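Local coordinates for mandelate racemase/muconate lactonizing protein (Thermobispora bispora, PDB 3VC5) that probably dehydrates D-glucarate to 5-dehydro-4-deoxy-D-glucarate with the help of magnesium, as a member of the enolase superfamily, at residues V376-L382 and G398-D402. Sequence-based numbering, arbitrary orientation.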
# COMPACT_ATOMS: atom_id res chain seq x y z
N VAL A 376 21.22 21.90 -4.37
CA VAL A 376 20.54 22.68 -5.40
C VAL A 376 19.25 23.33 -4.90
O VAL A 376 18.53 23.96 -5.69
CB VAL A 376 20.24 21.83 -6.68
CG1 VAL A 376 21.55 21.39 -7.35
CG2 VAL A 376 19.33 20.65 -6.32
N VAL A 377 18.92 23.18 -3.61
CA VAL A 377 17.75 23.89 -3.06
C VAL A 377 18.26 24.96 -2.09
O VAL A 377 19.39 24.87 -1.59
CB VAL A 377 16.74 22.96 -2.36
CG1 VAL A 377 16.29 21.83 -3.33
CG2 VAL A 377 17.37 22.33 -1.11
N ALA A 378 17.41 25.94 -1.80
CA ALA A 378 17.72 26.99 -0.82
C ALA A 378 17.93 26.39 0.58
O ALA A 378 17.23 25.46 0.96
CB ALA A 378 16.61 28.01 -0.80
N PRO A 379 18.87 26.94 1.36
CA PRO A 379 19.46 26.36 2.60
C PRO A 379 18.60 26.20 3.88
O PRO A 379 18.96 25.40 4.75
CB PRO A 379 20.63 27.31 2.90
CG PRO A 379 20.21 28.62 2.30
CD PRO A 379 19.49 28.25 1.03
N GLY A 380 17.50 26.93 4.01
CA GLY A 380 16.83 27.03 5.32
C GLY A 380 15.74 26.03 5.68
O GLY A 380 15.23 26.03 6.80
N ALA A 381 15.41 25.16 4.73
CA ALA A 381 14.21 24.32 4.77
C ALA A 381 14.47 22.97 5.45
O ALA A 381 13.59 22.40 6.14
CB ALA A 381 13.69 24.09 3.37
N LEU A 382 15.67 22.45 5.21
CA LEU A 382 16.07 21.17 5.75
C LEU A 382 17.23 21.41 6.69
O LEU A 382 18.27 21.92 6.27
CB LEU A 382 16.51 20.23 4.62
CG LEU A 382 15.47 19.95 3.54
CD1 LEU A 382 16.13 19.38 2.26
CD2 LEU A 382 14.39 19.00 4.04
N GLY A 398 8.42 21.33 0.26
CA GLY A 398 8.87 22.39 1.17
C GLY A 398 10.27 22.88 0.82
O GLY A 398 10.95 23.48 1.65
N VAL A 399 10.72 22.62 -0.42
CA VAL A 399 12.02 23.14 -0.87
C VAL A 399 11.89 24.01 -2.09
O VAL A 399 10.90 23.92 -2.82
CB VAL A 399 13.06 22.01 -1.15
CG1 VAL A 399 13.42 21.30 0.16
CG2 VAL A 399 12.56 21.03 -2.24
N GLU A 400 12.88 24.86 -2.33
CA GLU A 400 12.83 25.78 -3.45
C GLU A 400 14.10 25.56 -4.24
O GLU A 400 15.19 25.65 -3.69
CB GLU A 400 12.78 27.25 -2.96
CG GLU A 400 12.58 28.24 -4.09
CD GLU A 400 12.71 29.69 -3.63
OE1 GLU A 400 12.49 29.97 -2.42
OE2 GLU A 400 13.02 30.56 -4.48
N LEU A 401 13.97 25.28 -5.54
CA LEU A 401 15.12 25.17 -6.41
C LEU A 401 15.93 26.48 -6.46
O LEU A 401 15.37 27.57 -6.60
CB LEU A 401 14.65 24.81 -7.82
CG LEU A 401 15.76 24.51 -8.82
CD1 LEU A 401 16.60 23.30 -8.35
CD2 LEU A 401 15.17 24.28 -10.21
N ASP A 402 17.24 26.37 -6.30
CA ASP A 402 18.15 27.50 -6.49
C ASP A 402 18.73 27.31 -7.88
O ASP A 402 19.60 26.44 -8.10
CB ASP A 402 19.26 27.44 -5.44
CG ASP A 402 20.25 28.59 -5.56
OD1 ASP A 402 20.54 29.05 -6.68
OD2 ASP A 402 20.75 29.02 -4.51
O HOH W 1 14.70 25.17 -0.02
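V377 meets V399 between two loop segments that run antiparallel, CG1 of V377 lying 3.9 Å from CB of V399. V399 touches 376-382 at two main places, V377 and L382: its CG1, anti to its own carbonyl carbon (chi1 -66°), reaches CD1 of L382 at 3.9 Å, while CG2 stays beside V377. Beta-branched valines suit this place, since each offers two methyls close to its backbone.

Two backbone bonds flank V377. The amide of D402 gives to the carbonyl O of V376 (N to O 2.8 Å) in a nearly straight bond of 171°, and the amide of A378, in the conformer described of two deposited, gives to the carbonyl O of E400 (N to O 2.9 Å). They make V377 and L401 the non-hydrogen-bonded pair of a single antiparallel beta bridge. E400 O also takes a CA-H contact from V377, with CA to O 3.2 Å. Beyond the bridge the chains separate, and a water donates to O of that A378 conformer and accepts from E400 N. At the far end, the small A381 sets its methyl 3.3 Å from G398 O.

In this enolase-superfamily fold the loops bracket strand 388-390, and the second runs straight into helix 403-415. D402 is the N-cap of that helix, its OD1 accepting from A405 N, so the bond to V376 ties the helix start to the first loop. Helix 344-355 packs on the valines, with I345 on V376 and V377 and A348 on V399. L67, on strand 65-71 of the N-terminal domain, packs on V399 and L401; apolar side chains suit this junction, where V399 is buried and L401 partly exposed, away from the magnesium ligands.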